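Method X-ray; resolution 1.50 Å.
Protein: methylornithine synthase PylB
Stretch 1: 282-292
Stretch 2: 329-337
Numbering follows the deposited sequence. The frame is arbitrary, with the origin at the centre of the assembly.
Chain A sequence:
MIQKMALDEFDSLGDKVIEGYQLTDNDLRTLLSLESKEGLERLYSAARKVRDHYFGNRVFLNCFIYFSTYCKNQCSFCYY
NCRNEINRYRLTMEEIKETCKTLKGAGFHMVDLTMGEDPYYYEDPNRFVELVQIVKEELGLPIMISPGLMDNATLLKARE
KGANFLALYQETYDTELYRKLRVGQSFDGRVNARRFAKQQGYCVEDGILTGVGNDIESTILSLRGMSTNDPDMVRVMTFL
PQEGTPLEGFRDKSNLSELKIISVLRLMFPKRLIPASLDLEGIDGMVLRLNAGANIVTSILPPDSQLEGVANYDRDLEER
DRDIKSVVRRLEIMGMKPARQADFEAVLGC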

# COMPACT_ATOMS: atom_id res chain seq x y z
N GLY A 282 0.31 -5.14 -12.52
CA GLY A 282 -0.41 -6.44 -12.48
C GLY A 282 0.43 -7.59 -11.94
O GLY A 282 1.38 -7.39 -11.22
N ILE A 283 -0.04 -8.79 -12.29
CA ILE A 283 0.60 -10.01 -11.83
C ILE A 283 2.06 -10.13 -12.32
O ILE A 283 2.93 -10.52 -11.57
CB ILE A 283 -0.32 -11.24 -12.10
CG1 ILE A 283 -1.55 -11.10 -11.17
CG2 ILE A 283 0.45 -12.51 -11.70
CD1 ILE A 283 -2.75 -12.00 -11.40
N ASP A 284 2.34 -9.72 -13.55
CA ASP A 284 3.77 -9.78 -13.96
C ASP A 284 4.62 -8.85 -13.08
O ASP A 284 5.76 -9.16 -12.67
CB ASP A 284 3.94 -9.33 -15.43
CG ASP A 284 3.24 -10.26 -16.44
OD1 ASP A 284 2.99 -11.46 -16.13
OD2 ASP A 284 2.98 -9.80 -17.59
N GLY A 285 4.05 -7.67 -12.77
CA GLY A 285 4.76 -6.71 -11.92
C GLY A 285 4.91 -7.27 -10.50
O GLY A 285 5.89 -6.97 -9.79
N MET A 286 3.94 -8.05 -10.06
CA MET A 286 3.98 -8.69 -8.72
C MET A 286 5.22 -9.58 -8.61
O MET A 286 5.89 -9.60 -7.54
CB MET A 286 2.71 -9.52 -8.49
CG MET A 286 2.68 -10.24 -7.11
SD MET A 286 1.53 -11.64 -7.21
CE MET A 286 2.47 -12.83 -8.23
N VAL A 287 5.51 -10.35 -9.67
CA VAL A 287 6.66 -11.22 -9.65
C VAL A 287 7.95 -10.40 -9.41
O VAL A 287 8.75 -10.75 -8.52
CB VAL A 287 6.76 -12.00 -10.98
CG1 VAL A 287 8.00 -12.91 -10.97
CG2 VAL A 287 5.50 -12.86 -11.11
N LEU A 288 8.09 -9.28 -10.10
CA LEU A 288 9.28 -8.45 -10.00
C LEU A 288 9.40 -7.88 -8.57
O LEU A 288 10.49 -7.75 -7.96
CB LEU A 288 9.18 -7.31 -11.00
CG LEU A 288 9.32 -7.71 -12.49
CD1 LEU A 288 9.01 -6.57 -13.44
CD2 LEU A 288 10.72 -8.24 -12.72
N ARG A 289 8.23 -7.50 -8.05
CA ARG A 289 8.21 -6.83 -6.69
C ARG A 289 8.47 -7.83 -5.60
O ARG A 289 9.24 -7.54 -4.65
CB ARG A 289 6.85 -6.12 -6.48
CG ARG A 289 6.72 -4.86 -7.36
CD ARG A 289 5.27 -4.49 -7.71
NE ARG A 289 5.31 -3.17 -8.37
CZ ARG A 289 5.65 -2.95 -9.67
NH1 ARG A 289 6.02 -3.97 -10.48
NH2 ARG A 289 5.70 -1.70 -10.12
N LEU A 290 7.88 -9.03 -5.66
CA LEU A 290 8.28 -10.10 -4.72
C LEU A 290 9.76 -10.47 -4.83
O LEU A 290 10.46 -10.63 -3.78
CB LEU A 290 7.45 -11.39 -4.91
CG LEU A 290 5.93 -11.17 -4.60
CD1 LEU A 290 5.15 -12.37 -5.17
CD2 LEU A 290 5.70 -11.04 -3.06
N ASN A 291 10.29 -10.51 -6.08
CA ASN A 291 11.73 -10.80 -6.22
C ASN A 291 12.61 -9.65 -5.83
O ASN A 291 13.82 -9.83 -5.75
CB ASN A 291 11.99 -11.23 -7.65
CG ASN A 291 11.49 -12.64 -7.91
OD1 ASN A 291 11.39 -13.47 -6.96
ND2 ASN A 291 11.21 -12.95 -9.16
N ALA A 292 12.06 -8.49 -5.53
CA ALA A 292 12.85 -7.36 -4.97
C ALA A 292 12.72 -7.32 -3.42
O ALA A 292 13.36 -6.48 -2.78
CB ALA A 292 12.36 -6.03 -5.52
N ARG A 329 -1.71 -18.99 -8.29
CA ARG A 329 -1.12 -19.82 -9.40
C ARG A 329 0.27 -19.28 -9.70
O ARG A 329 1.21 -20.07 -9.88
CB ARG A 329 -2.00 -19.71 -10.65
CG ARG A 329 -1.39 -20.33 -11.92
CD ARG A 329 -2.35 -20.34 -13.13
NE ARG A 329 -1.67 -20.85 -14.33
CZ ARG A 329 -2.21 -20.95 -15.55
NH1 ARG A 329 -1.49 -21.44 -16.55
NH2 ARG A 329 -3.46 -20.54 -15.78
N ARG A 330 0.39 -17.93 -9.83
CA ARG A 330 1.69 -17.38 -10.18
C ARG A 330 2.68 -17.58 -8.99
O ARG A 330 3.87 -17.85 -9.24
CB ARG A 330 1.58 -15.89 -10.58
CG ARG A 330 2.89 -15.28 -11.07
CD ARG A 330 3.32 -15.83 -12.44
NE ARG A 330 2.22 -15.58 -13.36
CZ ARG A 330 2.15 -14.55 -14.22
NH1 ARG A 330 3.14 -13.65 -14.26
NH2 ARG A 330 1.10 -14.41 -15.02
N LEU A 331 2.24 -17.42 -7.75
CA LEU A 331 3.18 -17.68 -6.61
C LEU A 331 3.71 -19.13 -6.70
O LEU A 331 4.89 -19.36 -6.40
CB LEU A 331 2.44 -17.57 -5.27
CG LEU A 331 1.95 -16.12 -5.07
CD1 LEU A 331 1.21 -16.14 -3.74
CD2 LEU A 331 3.13 -15.16 -4.92
N GLU A 332 2.82 -20.09 -7.02
CA GLU A 332 3.25 -21.51 -7.11
C GLU A 332 4.40 -21.67 -8.14
O GLU A 332 5.46 -22.33 -7.87
CB GLU A 332 2.07 -22.39 -7.43
CG GLU A 332 2.48 -23.88 -7.31
CD GLU A 332 1.41 -24.88 -7.76
OE1 GLU A 332 0.87 -24.73 -8.90
OE2 GLU A 332 1.13 -25.83 -6.99
N ILE A 333 4.22 -21.06 -9.31
CA ILE A 333 5.26 -21.02 -10.37
C ILE A 333 6.59 -20.45 -9.85
O ILE A 333 7.69 -20.94 -10.17
CB ILE A 333 4.73 -20.20 -11.56
CG1 ILE A 333 3.73 -21.06 -12.34
CG2 ILE A 333 5.86 -19.69 -12.43
CD1 ILE A 333 2.83 -20.28 -13.28
N MET A 334 6.47 -19.44 -8.97
CA MET A 334 7.65 -18.79 -8.39
C MET A 334 8.27 -19.60 -7.29
O MET A 334 9.35 -19.25 -6.84
CB MET A 334 7.28 -17.43 -7.78
CG MET A 334 6.90 -16.41 -8.80
SD MET A 334 6.44 -14.95 -7.84
CE MET A 334 8.06 -14.43 -7.23
N GLY A 335 7.58 -20.65 -6.82
CA GLY A 335 8.04 -21.39 -5.65
C GLY A 335 7.64 -20.81 -4.32
O GLY A 335 8.30 -21.08 -3.28
N MET A 336 6.57 -20.02 -4.34
CA MET A 336 6.12 -19.35 -3.09
C MET A 336 4.75 -19.89 -2.76
O MET A 336 4.07 -20.45 -3.62
CB MET A 336 6.13 -17.83 -3.26
CG MET A 336 7.58 -17.32 -3.51
SD MET A 336 7.57 -15.54 -3.61
CE MET A 336 8.17 -15.20 -1.92
N LYS A 337 4.31 -19.64 -1.53
CA LYS A 337 3.01 -20.20 -1.01
C LYS A 337 2.32 -19.19 -0.10
O LYS A 337 2.99 -18.48 0.63
CB LYS A 337 3.31 -21.51 -0.22
CG LYS A 337 2.16 -22.30 0.38
CD LYS A 337 2.69 -23.55 1.10
CE LYS A 337 1.57 -24.34 1.83
NZ LYS A 337 0.35 -24.51 0.99

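Helices that pack through side chains alone leave their backbone polar groups to be satisfied locally, so a charged side chain at the interface is best placed where it finds a partner of its own. Two segments of methylornithine synthase PylB illustrate the principle. Their helices run in broadly the same direction, inclined at 41°, with axes 10.7 Å apart at closest approach, too far for the backbones to bond to one another. Each backbone instead looks inward: Leu 290 N donates to Met 286 O at 2.8 Å, and Asn 291 N to Val 287 O at 2.9 Å. The second helix closes in a Schellman motif, where Gly 335 N bonds Glu 332 O (2.9 Å) and the positive phi of Gly 335 turns the chain so that Met 336 N reaches Leu 331 O (2.7 Å), giving partners to the carbonyl oxygens of Leu 331 and Glu 332, the kind of acceptor a helix leaves over at its C-terminal end.

One hydrogen bond crosses the interface. Arg 330 sits as a knob among Ile 283, Asp 284, Met 286 and Val 287, and its NH1 donates to Asp 284 OD1 at 2.9 Å and 179°, an almost perfectly linear bond reinforced by opposite charge. The carboxylate meets the guanidinium at its edge, where the N-H groups point, whereas Ile 283 CG2 covers one face, 3.7 Å from Arg 330 CZ. The aliphatic part of the arginine is used as well: its CG lies 3.6 Å from Val 287 CG2.

Farther along, the contact becomes mainly apolar. Leu 290 CD1 packs 3.5 Å from Leu 331 CD2, Leu 290 CB lies 3.9 Å from Met 334 CE, and Met 334 SD lies 4.0 Å from Val 287 CG2. Arg 289 takes no part in this contact; its NH1 donates to Gly 285 O at 3.1 Å, an acceptor that also receives Arg 289 N at 3.0 Å.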